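Local structure of hypothetical acetyltransferase (Shewanella oneidensis, 1T82) at residues 15-20 with 76-81; 30-35 with 65-70; 44-49 with 70-75; 51-54 with 59-62; 132-135 with 140-143. The protein is probably a thioesterase or acyltransferase of the hotdog-fold superfamily, built as a dimer of two identical alpha-beta subunits. All blocks are in the same frame, centred on the assembly; numbering follows the deposited sequence.

Contact 1: 15-20 with 76-81; sequences LNRLRQ and MVWLQQ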
# COMPACT_ATOMS: atom_id res chain seq x y z
N LEU B 15 -22.60 1.68 4.84
CA LEU B 15 -21.33 2.36 5.11
C LEU B 15 -20.80 2.02 6.50
O LEU B 15 -19.59 1.85 6.68
CB LEU B 15 -21.48 3.87 4.96
CG LEU B 15 -21.80 4.33 3.53
CD1 LEU B 15 -22.11 5.81 3.52
CD2 LEU B 15 -20.63 4.00 2.61
N ASN B 16 -21.69 1.93 7.48
CA ASN B 16 -21.27 1.59 8.83
C ASN B 16 -20.78 0.15 8.85
O ASN B 16 -19.80 -0.19 9.51
CB ASN B 16 -22.42 1.77 9.82
CG ASN B 16 -22.59 3.21 10.25
OD1 ASN B 16 -23.66 3.80 10.09
ND2 ASN B 16 -21.53 3.79 10.80
N ARG B 17 -21.48 -0.70 8.09
CA ARG B 17 -21.14 -2.12 7.99
C ARG B 17 -19.76 -2.26 7.36
O ARG B 17 -18.95 -3.08 7.78
CB ARG B 17 -22.17 -2.84 7.12
CG ARG B 17 -21.94 -4.34 6.99
CD ARG B 17 -22.84 -5.12 7.94
NE ARG B 17 -24.25 -4.94 7.61
CZ ARG B 17 -24.81 -5.34 6.48
NH1 ARG B 17 -26.11 -5.14 6.27
NH2 ARG B 17 -24.08 -5.95 5.55
N LEU B 18 -19.51 -1.45 6.33
CA LEU B 18 -18.23 -1.49 5.64
C LEU B 18 -17.11 -1.08 6.59
O LEU B 18 -16.08 -1.75 6.69
CB LEU B 18 -18.26 -0.55 4.42
CG LEU B 18 -16.95 -0.40 3.64
CD1 LEU B 18 -16.48 -1.75 3.16
CD2 LEU B 18 -17.17 0.54 2.46
N ARG B 19 -17.32 0.02 7.31
CA ARG B 19 -16.33 0.53 8.26
C ARG B 19 -16.03 -0.51 9.34
O ARG B 19 -14.87 -0.76 9.68
CB ARG B 19 -16.85 1.83 8.88
CG ARG B 19 -15.81 2.69 9.58
CD ARG B 19 -15.63 2.30 11.02
NE ARG B 19 -16.91 2.17 11.73
CZ ARG B 19 -17.83 3.12 11.82
NH1 ARG B 19 -18.95 2.88 12.49
NH2 ARG B 19 -17.64 4.30 11.24
N GLN B 20 -17.08 -1.13 9.88
CA GLN B 20 -16.95 -2.14 10.92
C GLN B 20 -16.21 -3.37 10.40
O GLN B 20 -15.42 -3.99 11.11
CB GLN B 20 -18.34 -2.54 11.42
CG GLN B 20 -18.34 -3.62 12.49
CD GLN B 20 -17.42 -3.30 13.65
OE1 GLN B 20 -17.49 -2.22 14.23
NE2 GLN B 20 -16.55 -4.24 13.99
N MSE B 76 -15.68 -0.63 -2.65
CA MSE B 76 -16.68 -0.43 -3.69
C MSE B 76 -17.19 -1.78 -4.20
O MSE B 76 -18.39 -1.95 -4.39
CB MSE B 76 -16.10 0.37 -4.86
CG MSE B 76 -17.09 0.55 -6.01
SE MSE B 76 -18.76 1.37 -5.46
CE MSE B 76 -18.40 3.19 -6.01
N VAL B 77 -16.28 -2.74 -4.42
CA VAL B 77 -16.72 -4.04 -4.89
C VAL B 77 -17.62 -4.67 -3.83
O VAL B 77 -18.66 -5.25 -4.15
CB VAL B 77 -15.54 -5.00 -5.15
CG1 VAL B 77 -16.07 -6.33 -5.71
CG2 VAL B 77 -14.56 -4.37 -6.12
N TRP B 78 -17.21 -4.56 -2.58
CA TRP B 78 -17.97 -5.10 -1.46
C TRP B 78 -19.38 -4.52 -1.45
O TRP B 78 -20.37 -5.25 -1.32
CB TRP B 78 -17.26 -4.77 -0.15
CG TRP B 78 -17.89 -5.36 1.07
CD1 TRP B 78 -17.66 -6.60 1.59
CD2 TRP B 78 -18.84 -4.73 1.93
NE1 TRP B 78 -18.41 -6.78 2.74
CE2 TRP B 78 -19.14 -5.64 2.97
CE3 TRP B 78 -19.46 -3.48 1.94
CZ2 TRP B 78 -20.03 -5.34 4.00
CZ3 TRP B 78 -20.35 -3.17 2.96
CH2 TRP B 78 -20.63 -4.10 3.97
N LEU B 79 -19.48 -3.20 -1.58
CA LEU B 79 -20.77 -2.52 -1.58
C LEU B 79 -21.67 -3.01 -2.70
O LEU B 79 -22.86 -3.27 -2.48
CB LEU B 79 -20.58 -1.01 -1.72
CG LEU B 79 -20.11 -0.26 -0.47
CD1 LEU B 79 -19.65 1.14 -0.85
CD2 LEU B 79 -21.25 -0.20 0.54
N GLN B 80 -21.12 -3.13 -3.90
CA GLN B 80 -21.91 -3.59 -5.04
C GLN B 80 -22.40 -5.01 -4.81
O GLN B 80 -23.51 -5.36 -5.21
CB GLN B 80 -21.08 -3.50 -6.33
CG GLN B 80 -20.73 -2.07 -6.75
CD GLN B 80 -21.95 -1.19 -6.98
OE1 GLN B 80 -23.01 -1.68 -7.37
NE2 GLN B 80 -21.80 0.11 -6.75
N GLN B 81 -21.58 -5.84 -4.16
CA GLN B 81 -21.98 -7.21 -3.88
C GLN B 81 -23.11 -7.22 -2.86
O GLN B 81 -24.05 -8.00 -2.97
CB GLN B 81 -20.79 -8.03 -3.36
CG GLN B 81 -19.71 -8.22 -4.40
CD GLN B 81 -18.62 -9.18 -3.96
OE1 GLN B 81 -18.60 -9.64 -2.82
NE2 GLN B 81 -17.70 -9.47 -4.86
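L18, on helix 12-25, lies against the indole of W78, and most of what passes between the two helices runs through this pair. Its CB starts 3.7 Å from CZ3 of W78. With CG anti to the backbone N, the rest of the side chain slides past the indole in the opposite direction, and the fork then divides the work. One methyl, CD1 of L18, settles 3.7 Å from CE3 of W78; the other, CD2 of L18, meets CD1 of L79 at 4.2 Å, the two leucines crossing at about a right angle. Even the backbone takes part: L18 CA makes an off-centre CH-pi contact, 4.2 Å from the centroid of the six-membered ring of W78 and 30° off its normal. R17 comes from another side. Its CG sits at the edge of the ring, in plane, only 3.3 Å from CH2 of W78, and beyond it the chain bends twice, leaving the guanidinium plane 75° from the indole. NH2 of R17 makes a weak hydrogen bond to OE1 of Q82. Replacing W78 by an alanine is likely to leave a gap beside CB and CD1 of L18 and take away the ring edge on which CG of R17 rests. Further along, the W78 ring meets that of W74 and touches I90 of strand 89-99. With segments 15-20 and 76-81 at 131° between their N-to-C directions, helix 12-25 is joined through apolar side chains to the long central helix of the hotdog fold, the one that the antiparallel sheet wraps.

Contact 2: 30-35 with 65-70; sequences EFMQIA and IYTIMT
M32, a selenomethionine, points its selenium at T67 of helix 62-84 in one of two apolar meetings. Its chain runs extended beyond CG and crosses the threonine at about a right angle, bringing SE of M32 to 3.6 Å from CG2 of T67. The terminal methyl CE of M32 lies 3.8 Å from OG1 of T67, a van der Waals approach; the hydroxyl has its polar partner in G63 O, one turn earlier in the helix. The second meeting is purely aliphatic. I34 spreads both branches over I68: CD1 of I34 rests 4.0 Å from CA of I68, touching the helix backbone itself, while CG2 of I34 approaches CG1 of I68, also at 4.0 Å. The same CD1 of I34 stands 4.2 Å from CG2 of T67 and so bridges the two helix residues.

No hydrogen bond links the segments. A Schellman motif ends the short helix at Q33, whose positive phi (56°) swings the chain round so that M32 and I34, on its two sides, both face segment 65-70. I34 O is held by NE2 of H23, and A35 leads into strand 35-40, paired with S47. Near the dimer interface M32 also packs on V28 of the second subunit, while Y66 stacks on its counterpart there; the contact thus lies between the central helix, the start of the sheet and the partner chain.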
# COMPACT_ATOMS: atom_id res chain seq x y z
N GLU B 30 -7.73 0.04 11.13
CA GLU B 30 -8.17 0.68 12.36
C GLU B 30 -7.09 1.62 12.85
O GLU B 30 -7.37 2.73 13.32
CB GLU B 30 -8.46 -0.38 13.42
CG GLU B 30 -8.92 0.17 14.75
CD GLU B 30 -9.19 -0.92 15.76
OE1 GLU B 30 -8.25 -1.67 16.10
OE2 GLU B 30 -10.35 -1.04 16.21
N PHE B 31 -5.83 1.20 12.74
CA PHE B 31 -4.74 2.05 13.17
C PHE B 31 -4.69 3.31 12.29
O PHE B 31 -4.47 4.41 12.79
CB PHE B 31 -3.40 1.31 13.10
CG PHE B 31 -2.21 2.19 13.39
CD1 PHE B 31 -1.57 2.88 12.36
CD2 PHE B 31 -1.78 2.39 14.70
CE1 PHE B 31 -0.52 3.75 12.63
CE2 PHE B 31 -0.73 3.26 14.98
CZ PHE B 31 -0.10 3.94 13.94
N MSE B 32 -4.93 3.13 11.00
CA MSE B 32 -4.91 4.24 10.05
C MSE B 32 -6.17 5.10 10.13
O MSE B 32 -6.25 6.16 9.51
CB MSE B 32 -4.75 3.71 8.62
CG MSE B 32 -3.40 3.11 8.31
SE MSE B 32 -3.26 2.62 6.45
CE MSE B 32 -1.41 2.07 6.40
N GLN B 33 -7.15 4.63 10.90
CA GLN B 33 -8.42 5.34 11.08
C GLN B 33 -9.14 5.63 9.76
O GLN B 33 -9.72 6.71 9.57
CB GLN B 33 -8.19 6.65 11.86
CG GLN B 33 -7.69 6.42 13.28
CD GLN B 33 -8.75 5.86 14.22
OE1 GLN B 33 -9.81 5.40 13.78
NE2 GLN B 33 -8.47 5.90 15.52
N ILE B 34 -9.09 4.67 8.86
CA ILE B 34 -9.74 4.81 7.56
C ILE B 34 -11.25 4.61 7.73
O ILE B 34 -11.68 3.67 8.39
CB ILE B 34 -9.20 3.77 6.56
CG1 ILE B 34 -7.68 3.96 6.41
CG2 ILE B 34 -9.90 3.91 5.21
CD1 ILE B 34 -7.00 2.91 5.57
N ALA B 35 -12.03 5.50 7.14
CA ALA B 35 -13.47 5.39 7.25
C ALA B 35 -14.18 5.97 6.05
O ALA B 35 -13.71 6.93 5.44
CB ALA B 35 -13.96 6.08 8.52
N ILE B 65 -1.16 6.05 1.71
CA ILE B 65 -1.87 6.52 0.53
C ILE B 65 -2.36 5.30 -0.25
O ILE B 65 -3.53 5.19 -0.58
CB ILE B 65 -0.95 7.39 -0.36
CG1 ILE B 65 -0.64 8.71 0.34
CG2 ILE B 65 -1.61 7.65 -1.72
CD1 ILE B 65 0.31 9.61 -0.42
N TYR B 66 -1.45 4.37 -0.53
CA TYR B 66 -1.80 3.16 -1.26
C TYR B 66 -2.86 2.34 -0.54
O TYR B 66 -3.85 1.90 -1.13
CB TYR B 66 -0.57 2.27 -1.46
CG TYR B 66 -0.90 0.95 -2.13
CD1 TYR B 66 -0.87 0.82 -3.53
CD2 TYR B 66 -1.24 -0.18 -1.38
CE1 TYR B 66 -1.17 -0.39 -4.14
CE2 TYR B 66 -1.55 -1.39 -1.99
CZ TYR B 66 -1.51 -1.49 -3.37
OH TYR B 66 -1.78 -2.69 -3.98
N THR B 67 -2.66 2.14 0.76
CA THR B 67 -3.60 1.35 1.52
C THR B 67 -5.01 1.91 1.52
O THR B 67 -5.97 1.17 1.33
CB THR B 67 -3.13 1.16 2.97
OG1 THR B 67 -1.89 0.44 2.97
CG2 THR B 67 -4.16 0.38 3.77
N ILE B 68 -5.16 3.22 1.73
CA ILE B 68 -6.50 3.78 1.73
C ILE B 68 -7.14 3.64 0.34
O ILE B 68 -8.34 3.39 0.23
CB ILE B 68 -6.52 5.27 2.20
CG1 ILE B 68 -7.95 5.80 2.21
CG2 ILE B 68 -5.65 6.12 1.31
CD1 ILE B 68 -8.09 7.13 2.94
N MSE B 69 -6.34 3.79 -0.71
CA MSE B 69 -6.89 3.67 -2.05
C MSE B 69 -7.30 2.23 -2.35
O MSE B 69 -8.36 2.00 -2.92
CB MSE B 69 -5.88 4.17 -3.09
CG MSE B 69 -5.59 5.65 -2.92
SE MSE B 69 -4.29 6.41 -4.12
CE MSE B 69 -5.48 7.10 -5.48
N THR B 70 -6.48 1.26 -1.95
CA THR B 70 -6.86 -0.11 -2.21
C THR B 70 -8.09 -0.52 -1.39
O THR B 70 -8.91 -1.29 -1.88
CB THR B 70 -5.70 -1.09 -1.94
OG1 THR B 70 -6.08 -2.39 -2.42
CG2 THR B 70 -5.38 -1.17 -0.46

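Contact 3: 44-49 with 70-75; sequences LSVSAP and TLTGWG
V46 and T72 meet closely where strand 43-47 packs against helix 62-84. Their side chains slide past each other in opposite directions, and the closest approach in the contact is that of CB of V46 to OG1 of T72, at 3.1 Å. The valine methyl CG2 is almost as near, 3.3 Å from OG1 of T72 and 3.9 Å from its CG2, so the hydroxyl is set into an aliphatic surface. It is not left without a polar mate: with OG1 anti to its own carbonyl carbon (chi1 -66°), T72 hydrogen-bonds I68 O in the preceding turn. A valine in place of T72 would probably forfeit this bond to I68 O and press a bulkier methyl against V46.

L44 meets mainly the helix backbone. Its CD2 lies 3.5 Å from T72 O and 4.0 Å from C of G75, which, having no side chain, lets the leucine come close to the main chain. CD2 of L44 is also 4.2 Å from CG2 of T72. No hydrogen bond crosses the contact.

The axes of segments 44-47 and 70-75 approach to 9.0 Å, their N-to-C directions 147° apart. Strand 43-47 is paired with 35-40 on one flank and 108-112 on the other, and T72 also touches V109 and V111 of the latter. L44 continues along the helix to M76 and L79, placing the contact in the buried core between the sheet and its central helix.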
# COMPACT_ATOMS: atom_id res chain seq x y z
N LEU B 44 -18.14 6.25 -4.36
CA LEU B 44 -17.78 6.01 -2.97
C LEU B 44 -16.63 6.95 -2.60
O LEU B 44 -15.65 7.06 -3.34
CB LEU B 44 -17.32 4.55 -2.76
CG LEU B 44 -16.69 4.23 -1.40
CD1 LEU B 44 -17.72 4.42 -0.30
CD2 LEU B 44 -16.15 2.81 -1.39
N SER B 45 -16.78 7.65 -1.48
CA SER B 45 -15.76 8.57 -1.00
C SER B 45 -15.26 8.07 0.35
O SER B 45 -16.07 7.73 1.22
CB SER B 45 -16.34 9.99 -0.86
OG SER B 45 -16.61 10.57 -2.13
N VAL B 46 -13.95 8.02 0.52
CA VAL B 46 -13.32 7.53 1.75
C VAL B 46 -12.22 8.50 2.21
O VAL B 46 -11.67 9.24 1.41
CB VAL B 46 -12.70 6.13 1.50
CG1 VAL B 46 -11.95 5.64 2.73
CG2 VAL B 46 -13.79 5.14 1.11
N SER B 47 -11.91 8.49 3.51
CA SER B 47 -10.86 9.36 4.01
C SER B 47 -10.18 8.74 5.22
O SER B 47 -10.56 7.66 5.68
CB SER B 47 -11.43 10.74 4.39
OG SER B 47 -10.39 11.65 4.73
N ALA B 48 -9.16 9.43 5.72
CA ALA B 48 -8.42 8.99 6.89
C ALA B 48 -7.65 10.21 7.36
O ALA B 48 -7.28 11.06 6.55
CB ALA B 48 -7.45 7.86 6.54
N PRO B 49 -7.42 10.32 8.67
CA PRO B 49 -6.68 11.46 9.21
C PRO B 49 -5.22 11.34 8.82
O PRO B 49 -4.73 10.24 8.53
CB PRO B 49 -6.89 11.32 10.71
CG PRO B 49 -6.98 9.83 10.89
CD PRO B 49 -7.87 9.43 9.74
N THR B 70 -6.48 1.26 -1.95
CA THR B 70 -6.86 -0.11 -2.21
C THR B 70 -8.09 -0.52 -1.39
O THR B 70 -8.91 -1.29 -1.88
CB THR B 70 -5.70 -1.09 -1.94
OG1 THR B 70 -6.08 -2.39 -2.42
CG2 THR B 70 -5.38 -1.17 -0.46
N LEU B 71 -8.22 -0.01 -0.17
CA LEU B 71 -9.40 -0.35 0.63
C LEU B 71 -10.65 0.31 0.06
O LEU B 71 -11.75 -0.22 0.17
CB LEU B 71 -9.22 0.07 2.10
CG LEU B 71 -8.37 -0.87 2.96
CD1 LEU B 71 -8.05 -0.19 4.28
CD2 LEU B 71 -9.11 -2.18 3.20
N THR B 72 -10.48 1.48 -0.57
CA THR B 72 -11.61 2.17 -1.17
C THR B 72 -12.11 1.36 -2.37
O THR B 72 -13.32 1.19 -2.54
CB THR B 72 -11.22 3.60 -1.60
OG1 THR B 72 -10.93 4.38 -0.43
CG2 THR B 72 -12.36 4.28 -2.36
N GLY B 73 -11.19 0.84 -3.17
CA GLY B 73 -11.57 0.04 -4.32
C GLY B 73 -12.24 -1.24 -3.83
O GLY B 73 -13.32 -1.61 -4.30
N TRP B 74 -11.60 -1.90 -2.87
CA TRP B 74 -12.13 -3.13 -2.29
C TRP B 74 -13.53 -2.85 -1.75
O TRP B 74 -14.47 -3.62 -1.98
CB TRP B 74 -11.21 -3.60 -1.15
CG TRP B 74 -11.57 -4.94 -0.57
CD1 TRP B 74 -11.06 -6.15 -0.92
CD2 TRP B 74 -12.52 -5.19 0.47
NE1 TRP B 74 -11.63 -7.15 -0.16
CE2 TRP B 74 -12.54 -6.58 0.70
CE3 TRP B 74 -13.37 -4.37 1.24
CZ2 TRP B 74 -13.36 -7.18 1.66
CZ3 TRP B 74 -14.19 -4.96 2.19
CH2 TRP B 74 -14.18 -6.36 2.40
N GLY B 75 -13.66 -1.73 -1.03
CA GLY B 75 -14.94 -1.35 -0.46
C GLY B 75 -16.04 -1.16 -1.48
O GLY B 75 -17.20 -1.48 -1.23

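Contact 4: 51-54 with 59-62; sequences APNI and TMFA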
# COMPACT_ATOMS: atom_id res chain seq x y z
N ALA B 51 -2.57 12.31 10.82
CA ALA B 51 -1.79 11.94 12.00
C ALA B 51 -1.12 10.57 12.09
O ALA B 51 0.10 10.49 12.21
CB ALA B 51 -2.62 12.19 13.27
N PRO B 52 -1.89 9.47 12.05
CA PRO B 52 -1.25 8.15 12.14
C PRO B 52 -0.59 7.73 10.84
O PRO B 52 0.19 6.77 10.79
CB PRO B 52 -2.42 7.24 12.52
CG PRO B 52 -3.57 7.86 11.78
CD PRO B 52 -3.36 9.35 11.98
N ASN B 53 -0.90 8.47 9.79
CA ASN B 53 -0.40 8.18 8.45
C ASN B 53 0.73 9.07 7.93
O ASN B 53 0.97 9.12 6.73
CB ASN B 53 -1.59 8.24 7.48
CG ASN B 53 -2.67 7.26 7.85
OD1 ASN B 53 -3.82 7.64 8.12
ND2 ASN B 53 -2.32 5.99 7.87
N ILE B 54 1.42 9.75 8.83
CA ILE B 54 2.50 10.64 8.40
C ILE B 54 3.84 9.96 8.09
O ILE B 54 4.05 8.78 8.37
CB ILE B 54 2.76 11.75 9.44
CG1 ILE B 54 3.18 11.14 10.78
CG2 ILE B 54 1.51 12.60 9.62
CD1 ILE B 54 3.51 12.18 11.86
N THR B 59 3.73 14.67 5.84
CA THR B 59 2.75 14.58 4.76
C THR B 59 2.32 13.12 4.76
O THR B 59 2.90 12.33 5.50
CB THR B 59 3.33 14.96 3.38
OG1 THR B 59 4.48 14.17 3.09
CG2 THR B 59 3.69 16.44 3.35
N MSE B 60 1.34 12.73 3.96
CA MSE B 60 0.92 11.34 4.04
C MSE B 60 1.91 10.33 3.46
O MSE B 60 2.41 10.48 2.34
CB MSE B 60 -0.46 11.13 3.42
CG MSE B 60 -1.11 9.82 3.88
SE MSE B 60 -2.94 9.56 3.31
CE MSE B 60 -3.78 10.34 4.88
N PHE B 61 2.18 9.30 4.26
CA PHE B 61 3.09 8.22 3.90
C PHE B 61 2.61 7.47 2.67
O PHE B 61 1.42 7.14 2.55
CB PHE B 61 3.21 7.27 5.10
CG PHE B 61 3.98 6.01 4.82
CD1 PHE B 61 5.25 6.06 4.25
CD2 PHE B 61 3.45 4.78 5.17
CE1 PHE B 61 5.98 4.90 4.02
CE2 PHE B 61 4.17 3.60 4.95
CZ PHE B 61 5.43 3.66 4.38
N ALA B 62 3.53 7.18 1.76
CA ALA B 62 3.21 6.48 0.52
C ALA B 62 2.44 5.17 0.75
O ALA B 62 1.55 4.82 -0.03
CB ALA B 62 4.49 6.20 -0.27
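M60, a selenomethionine with CG anti to the backbone N (chi1 -161°), bends at chi3 (-92°) so that its CG and CE both lie against CB of N53, each at 4.0 Å. F61 does the reverse. Its first torsion carries the ring away from segment 51-54, leaving CB as the part of the side chain beside the facing backbone, 3.3 Å from N53 O and 3.7 Å from I54 O.

N53 O is where the two segments are tied together. It accepts the single hydrogen bond of the contact, from N of F61 at 2.8 Å, with the N-H aimed almost straight at it (177°). CA of M60 adds a CA-H...O contact to N53 O at 3.5 Å, and a second one runs the other way, from CA of I54 to T59 O at 3.4 Å. These bring I54 and M60 face to face as a single beta bridge, with CA atoms 4.7 Å apart, closing the short loop between them without starting a sheet. T59 turns its hydroxyl elsewhere, to ND2 of N55.

F61 is the N-cap residue of the long helix 62-84, so the bond to N53 fixes the chain exactly where that helix begins. Around this pair, the backbone of M60 is bonded to V103, N53 rests on M32, in the turn after helix 27-31, and I54 and F61 pack on P27 and I26 of the second subunit. The loop therefore lies between the entry to the central helix, the loop that follows strand 89-99 and the partner chain.

Contact 5: 132-135 with 140-143; sequences EVQL and KLCA
A classic beta bulge in the hairpin of strands 127-137 and 140-152 sets C142 and A143 together against L135. Both residues turn their N-H to the one carbonyl: C142 N bonds L135 O at 2.8 Å, nearly straight at 169°, whereas A143 N reaches the same oxygen only weakly, at 3.4 Å. In return, L135 N, lying out of the A143 carbonyl plane, donates to A143 O at 3.0 Å and makes L135 and A143 an antiparallel hydrogen-bonded pair. The extra residue is accommodated at C142, where psi drops to -18°. On the face carrying L135 and A143 the sheet turns to the central helix of the hotdog fold, and both side chains touch I65 and M69 there. CB of L135 meets CB of A143 at 4.1 Å, while CD2 of L135 lies 3.9 Å from CB of C142. Q134 and L141 cross at about a right angle nearby. CD1 of L141 sits 3.9 Å from CB of Q134 and 3.5 Å from L135 O, packing beside the oxygen that both N-H groups share, and NE2 of Q134 lies near CD2 of L141 and is hydrogen-bonded to OE1 of Q144.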
# COMPACT_ATOMS: atom_id res chain seq x y z
N GLU B 132 -10.78 2.37 -10.81
CA GLU B 132 -9.87 3.50 -10.80
C GLU B 132 -10.18 4.29 -9.54
O GLU B 132 -11.32 4.67 -9.31
CB GLU B 132 -10.09 4.38 -12.02
CG GLU B 132 -9.15 5.56 -12.09
CD GLU B 132 -9.35 6.36 -13.36
OE1 GLU B 132 -10.38 7.05 -13.47
OE2 GLU B 132 -8.48 6.27 -14.25
N VAL B 133 -9.16 4.54 -8.72
CA VAL B 133 -9.35 5.29 -7.50
C VAL B 133 -8.49 6.55 -7.58
O VAL B 133 -7.35 6.49 -8.04
CB VAL B 133 -8.92 4.48 -6.25
CG1 VAL B 133 -9.18 5.28 -4.99
CG2 VAL B 133 -9.67 3.15 -6.21
N GLN B 134 -9.04 7.68 -7.16
CA GLN B 134 -8.30 8.94 -7.19
C GLN B 134 -8.26 9.54 -5.80
O GLN B 134 -9.23 9.46 -5.05
CB GLN B 134 -8.94 9.93 -8.15
CG GLN B 134 -8.91 9.50 -9.60
CD GLN B 134 -9.33 10.62 -10.53
OE1 GLN B 134 -10.43 11.16 -10.41
NE2 GLN B 134 -8.46 10.96 -11.47
N LEU B 135 -7.13 10.16 -5.45
CA LEU B 135 -7.00 10.78 -4.14
C LEU B 135 -6.79 12.28 -4.30
O LEU B 135 -5.88 12.72 -5.02
CB LEU B 135 -5.83 10.15 -3.37
CG LEU B 135 -5.58 10.62 -1.94
CD1 LEU B 135 -4.96 9.49 -1.12
CD2 LEU B 135 -4.69 11.85 -1.94
N LYS B 140 -7.20 19.08 -5.02
CA LYS B 140 -6.14 18.82 -5.99
C LYS B 140 -5.84 17.33 -6.06
O LYS B 140 -5.72 16.67 -5.02
CB LYS B 140 -4.86 19.57 -5.62
CG LYS B 140 -3.74 19.34 -6.61
CD LYS B 140 -2.48 20.10 -6.24
CE LYS B 140 -1.87 19.58 -4.96
NZ LYS B 140 -0.62 20.30 -4.61
N LEU B 141 -5.72 16.80 -7.27
CA LEU B 141 -5.42 15.39 -7.48
C LEU B 141 -3.98 15.14 -7.05
O LEU B 141 -3.05 15.70 -7.62
CB LEU B 141 -5.59 15.01 -8.96
CG LEU B 141 -5.27 13.55 -9.30
CD1 LEU B 141 -6.21 12.65 -8.53
CD2 LEU B 141 -5.42 13.31 -10.81
N CYS B 142 -3.79 14.28 -6.04
CA CYS B 142 -2.46 13.99 -5.53
C CYS B 142 -1.94 12.58 -5.79
O CYS B 142 -0.74 12.33 -5.69
CB CYS B 142 -2.40 14.28 -4.02
SG CYS B 142 -2.59 16.02 -3.58
N ALA B 143 -2.84 11.66 -6.12
CA ALA B 143 -2.44 10.28 -6.41
C ALA B 143 -3.48 9.57 -7.27
O ALA B 143 -4.69 9.83 -7.15
CB ALA B 143 -2.18 9.51 -5.11

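How the contacts relate
Contacts 1, 2 and 3 all use the long helix 62-84: helix 12-25 meets one end, strand 43-47 the middle, and the turn after helix 27-31 a part nearer its start. Contacts 2 and 3 share T70 and are fully buried. Contact 2 is chiefly apolar, while in contact 3 aliphatic groups lie on a hydroxyl and a backbone oxygen; neither has a hydrogen bond across it. Contact 1 is also apolar, but its R17 edge is exposed. Contacts 4 and 5 are held by backbone hydrogen bonds, contact 4 buried although far from the chain's centre, contact 5 partly buried in a hairpin. M69 ties contact 5 to contact 2, and contacts 2 and 4 both touch the second subunit.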